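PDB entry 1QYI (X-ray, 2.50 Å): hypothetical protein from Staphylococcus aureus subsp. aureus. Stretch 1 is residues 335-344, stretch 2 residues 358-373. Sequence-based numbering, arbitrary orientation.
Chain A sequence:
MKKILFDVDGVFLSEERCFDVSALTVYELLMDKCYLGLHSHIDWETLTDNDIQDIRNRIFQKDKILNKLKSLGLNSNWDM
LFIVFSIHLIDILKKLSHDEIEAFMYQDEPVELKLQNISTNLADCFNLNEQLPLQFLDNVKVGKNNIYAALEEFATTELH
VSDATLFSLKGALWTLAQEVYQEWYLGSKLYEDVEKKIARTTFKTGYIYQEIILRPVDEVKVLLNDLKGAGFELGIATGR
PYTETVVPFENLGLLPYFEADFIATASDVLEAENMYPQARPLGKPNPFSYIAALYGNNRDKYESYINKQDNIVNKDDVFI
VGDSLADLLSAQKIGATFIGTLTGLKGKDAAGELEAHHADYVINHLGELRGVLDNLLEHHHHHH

Stretch 1 335-344: GATFIGTLTG
Stretch 2, residues 358-373: HADYVINHLGELRGVL

Two parallel strands, 337-341 and 361-363, lie side by side with their N-to-C directions 26° apart, in the register Ile339-Tyr361, Gly340-Val362, Thr341-Ile363 (CA-CA 4.6, 4.6 and 4.9 Å). Backbones are extended (Ile339 -130/111, Val362 -136/124). Together the stretches bury 672 Å².

Gly335 follows a helix with phi/psi 87/23, where a CB would jam against the preceding carbonyl; Ala336 then turns extended (-97/157). Thr337 (m) lays CG2 3.6 Å from CE1 at the edge of the Tyr361 ring, while its OG1 is satisfied elsewhere in the structure.

Phe338 N donates a very short, straight hydrogen bond to Asp360 OD2 (2.5 Å, 177°). Asp360 (-49/-48, m) points toward stretch 1, so its carboxylate serves a strand NH just before the ladder begins. Phe338 O accepts from Tyr361 N (3.2 Å, 141°), though this oxygen's position is less certain. The buried Phe338 ring (t, chi2 73°) meets Ala359 edge-on, CD2 to CB 3.8 Å.

Ile339 shares a sheet face with Tyr361 (m), Thr341 and Ile363 (chi1 -124°, between wells). Its extended t,t chain carries CD1 to Leu369 CD1 (t,p; 3.2 Å) and Val372 CG2 (t; 3.4 Å), joining the sheet to these apolar side chains.

Gly340 N donates to Tyr361 O (2.9 Å), and Gly340 O accepts from Ile363 N (2.7 Å, 177°). A CB here would face the Val362 side and be crowded by Phe338 CE2 at 3.3 Å, so glycine fits.

Thr341 (chi1 -38°) is beta-branched, suiting a strand; its CG2 packs 3.4 Å from His365 CA. Leu342 (-100/30) makes weak hydrogen bonds from N to Ile363 O (3.0 Å) and Asn364 O (3.3 Å). Leu342 and Thr343 point toward stretch 2: leucine's apolar end (m,t) brings CD2 4.1 Å from Val362 CG1, and Thr343 (p) offers CG2 to His365 CB (3.8 Å), its OG1 bonded elsewhere.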

# COMPACT_ATOMS: atom_id res chain seq x y z
N GLY A 335 -7.43 -7.82 25.18
CA GLY A 335 -8.64 -8.37 25.77
C GLY A 335 -9.94 -7.93 25.12
O GLY A 335 -10.99 -7.99 25.76
N ALA A 336 -9.90 -7.51 23.86
CA ALA A 336 -11.12 -7.07 23.19
C ALA A 336 -11.72 -8.18 22.33
O ALA A 336 -11.04 -9.12 21.92
CB ALA A 336 -10.83 -5.86 22.33
N THR A 337 -13.02 -8.06 22.07
CA THR A 337 -13.70 -9.05 21.24
C THR A 337 -13.29 -8.81 19.79
O THR A 337 -13.28 -7.67 19.32
CB THR A 337 -15.23 -8.95 21.36
OG1 THR A 337 -15.65 -9.47 22.63
CG2 THR A 337 -15.92 -9.74 20.25
N PHE A 338 -12.95 -9.88 19.09
CA PHE A 338 -12.54 -9.76 17.70
C PHE A 338 -13.56 -10.33 16.72
O PHE A 338 -14.09 -11.41 16.91
CB PHE A 338 -11.19 -10.46 17.46
CG PHE A 338 -10.72 -10.39 16.03
CD1 PHE A 338 -10.24 -9.19 15.49
CD2 PHE A 338 -10.83 -11.51 15.20
CE1 PHE A 338 -9.87 -9.10 14.15
CE2 PHE A 338 -10.47 -11.44 13.86
CZ PHE A 338 -9.99 -10.22 13.32
N ILE A 339 -13.85 -9.56 15.67
CA ILE A 339 -14.77 -9.99 14.65
C ILE A 339 -14.11 -9.79 13.29
O ILE A 339 -13.88 -8.66 12.86
CB ILE A 339 -16.14 -9.26 14.75
CG1 ILE A 339 -16.84 -9.33 13.38
CG2 ILE A 339 -15.96 -7.85 15.26
CD1 ILE A 339 -18.26 -8.83 13.39
N GLY A 340 -13.78 -10.91 12.64
CA GLY A 340 -13.11 -10.87 11.35
C GLY A 340 -14.01 -10.77 10.13
O GLY A 340 -15.09 -11.36 10.09
N THR A 341 -13.55 -10.02 9.13
CA THR A 341 -14.30 -9.85 7.89
C THR A 341 -13.65 -10.63 6.77
O THR A 341 -12.44 -10.83 6.78
CB THR A 341 -14.37 -8.39 7.47
OG1 THR A 341 -14.52 -7.56 8.63
CG2 THR A 341 -15.56 -8.17 6.56
N LEU A 342 -14.45 -11.09 5.81
CA LEU A 342 -13.88 -11.86 4.71
C LEU A 342 -13.70 -11.01 3.46
O LEU A 342 -13.76 -11.51 2.34
CB LEU A 342 -14.76 -13.07 4.42
CG LEU A 342 -14.79 -14.10 5.55
CD1 LEU A 342 -15.63 -15.29 5.13
CD2 LEU A 342 -13.36 -14.53 5.89
N THR A 343 -13.45 -9.72 3.66
CA THR A 343 -13.26 -8.80 2.56
C THR A 343 -11.79 -8.39 2.33
O THR A 343 -11.50 -7.32 1.79
CB THR A 343 -14.14 -7.55 2.76
OG1 THR A 343 -14.21 -7.20 4.15
CG2 THR A 343 -15.55 -7.83 2.26
N GLY A 344 -10.86 -9.26 2.74
CA GLY A 344 -9.44 -9.00 2.55
C GLY A 344 -8.99 -9.43 1.16
O GLY A 344 -9.77 -10.03 0.41
N HIS A 358 -8.88 -18.82 16.70
CA HIS A 358 -9.95 -18.57 17.66
C HIS A 358 -10.53 -17.17 17.55
O HIS A 358 -10.51 -16.40 18.51
CB HIS A 358 -9.45 -18.78 19.10
CG HIS A 358 -8.59 -19.99 19.27
ND1 HIS A 358 -7.21 -19.94 19.17
CD2 HIS A 358 -8.90 -21.28 19.53
CE1 HIS A 358 -6.72 -21.15 19.36
NE2 HIS A 358 -7.71 -21.98 19.58
N ALA A 359 -11.02 -16.82 16.37
CA ALA A 359 -11.62 -15.51 16.16
C ALA A 359 -13.02 -15.57 16.76
O ALA A 359 -13.80 -16.47 16.45
CB ALA A 359 -11.68 -15.18 14.68
N ASP A 360 -13.33 -14.60 17.61
CA ASP A 360 -14.63 -14.56 18.27
C ASP A 360 -15.78 -14.73 17.27
O ASP A 360 -16.70 -15.52 17.51
CB ASP A 360 -14.79 -13.24 19.04
CG ASP A 360 -13.77 -13.10 20.15
OD1 ASP A 360 -13.79 -13.96 21.06
OD2 ASP A 360 -12.96 -12.15 20.11
N TYR A 361 -15.73 -14.00 16.17
CA TYR A 361 -16.75 -14.09 15.14
C TYR A 361 -16.12 -13.90 13.78
O TYR A 361 -15.04 -13.32 13.67
CB TYR A 361 -17.83 -13.02 15.33
CG TYR A 361 -18.39 -12.98 16.71
CD1 TYR A 361 -17.78 -12.21 17.70
CD2 TYR A 361 -19.50 -13.74 17.05
CE1 TYR A 361 -18.27 -12.20 18.99
CE2 TYR A 361 -20.00 -13.73 18.35
CZ TYR A 361 -19.38 -12.96 19.31
OH TYR A 361 -19.86 -12.93 20.60
N VAL A 362 -16.79 -14.39 12.75
CA VAL A 362 -16.30 -14.23 11.40
C VAL A 362 -17.52 -13.83 10.55
O VAL A 362 -18.53 -14.52 10.54
CB VAL A 362 -15.65 -15.53 10.87
CG1 VAL A 362 -15.24 -15.35 9.41
CG2 VAL A 362 -14.43 -15.87 11.71
N ILE A 363 -17.41 -12.70 9.87
CA ILE A 363 -18.50 -12.19 9.04
C ILE A 363 -18.06 -12.10 7.58
O ILE A 363 -16.87 -12.00 7.30
CB ILE A 363 -18.96 -10.80 9.61
CG1 ILE A 363 -20.44 -10.85 9.92
CG2 ILE A 363 -18.65 -9.66 8.66
CD1 ILE A 363 -20.81 -11.96 10.86
N ASN A 364 -19.00 -12.18 6.64
CA ASN A 364 -18.65 -12.10 5.22
C ASN A 364 -18.20 -10.70 4.83
O ASN A 364 -17.24 -10.54 4.07
CB ASN A 364 -19.82 -12.51 4.32
CG ASN A 364 -20.08 -14.00 4.33
OD1 ASN A 364 -19.21 -14.80 3.99
ND2 ASN A 364 -21.28 -14.38 4.73
N HIS A 365 -18.89 -9.70 5.35
CA HIS A 365 -18.56 -8.31 5.06
C HIS A 365 -19.13 -7.36 6.12
O HIS A 365 -19.95 -7.76 6.95
CB HIS A 365 -19.05 -7.93 3.66
CG HIS A 365 -20.50 -8.23 3.42
ND1 HIS A 365 -21.51 -7.51 4.02
CD2 HIS A 365 -21.10 -9.18 2.66
CE1 HIS A 365 -22.68 -8.00 3.63
NE2 HIS A 365 -22.45 -9.01 2.81
N LEU A 366 -18.68 -6.11 6.09
CA LEU A 366 -19.13 -5.11 7.04
C LEU A 366 -20.64 -5.08 7.28
O LEU A 366 -21.09 -4.71 8.36
CB LEU A 366 -18.68 -3.72 6.60
CG LEU A 366 -18.87 -2.60 7.63
CD1 LEU A 366 -18.01 -2.90 8.85
CD2 LEU A 366 -18.49 -1.25 7.03
N GLY A 367 -21.42 -5.47 6.28
CA GLY A 367 -22.86 -5.46 6.43
C GLY A 367 -23.40 -6.44 7.44
O GLY A 367 -24.28 -6.11 8.26
N GLU A 368 -22.87 -7.66 7.40
CA GLU A 368 -23.28 -8.73 8.29
C GLU A 368 -22.84 -8.49 9.73
O GLU A 368 -22.90 -9.39 10.57
CB GLU A 368 -22.71 -10.06 7.79
CG GLU A 368 -23.46 -10.64 6.60
CD GLU A 368 -22.85 -11.93 6.09
OE1 GLU A 368 -22.25 -12.68 6.90
OE2 GLU A 368 -23.00 -12.22 4.87
N LEU A 369 -22.42 -7.26 10.02
CA LEU A 369 -21.97 -6.91 11.37
C LEU A 369 -23.12 -6.84 12.37
O LEU A 369 -22.92 -7.06 13.57
CB LEU A 369 -21.21 -5.58 11.35
CG LEU A 369 -20.73 -5.04 12.69
CD1 LEU A 369 -19.73 -6.00 13.32
CD2 LEU A 369 -20.10 -3.67 12.50
N ARG A 370 -24.32 -6.53 11.90
CA ARG A 370 -25.47 -6.44 12.78
C ARG A 370 -25.77 -7.80 13.41
O ARG A 370 -26.16 -7.89 14.57
CB ARG A 370 -26.70 -5.96 12.02
CG ARG A 370 -26.80 -4.47 11.83
CD ARG A 370 -28.19 -4.13 11.32
NE ARG A 370 -28.39 -2.70 11.12
CZ ARG A 370 -27.76 -1.98 10.19
NH1 ARG A 370 -26.89 -2.56 9.38
NH2 ARG A 370 -28.01 -0.68 10.08
N GLY A 371 -25.60 -8.86 12.62
CA GLY A 371 -25.87 -10.21 13.09
C GLY A 371 -25.07 -10.55 14.32
O GLY A 371 -25.56 -11.24 15.22
N VAL A 372 -23.84 -10.06 14.38
CA VAL A 372 -22.97 -10.31 15.51
C VAL A 372 -23.38 -9.51 16.73
O VAL A 372 -23.31 -10.01 17.86
CB VAL A 372 -21.52 -9.94 15.18
CG1 VAL A 372 -20.63 -10.26 16.36
CG2 VAL A 372 -21.07 -10.69 13.94
N LEU A 373 -23.81 -8.27 16.53
CA LEU A 373 -24.19 -7.45 17.68
C LEU A 373 -25.58 -7.81 18.23
O LEU A 373 -25.88 -7.51 19.39
CB LEU A 373 -24.11 -5.96 17.32
CG LEU A 373 -22.74 -5.49 16.82
CD1 LEU A 373 -22.80 -4.01 16.46
CD2 LEU A 373 -21.69 -5.73 17.89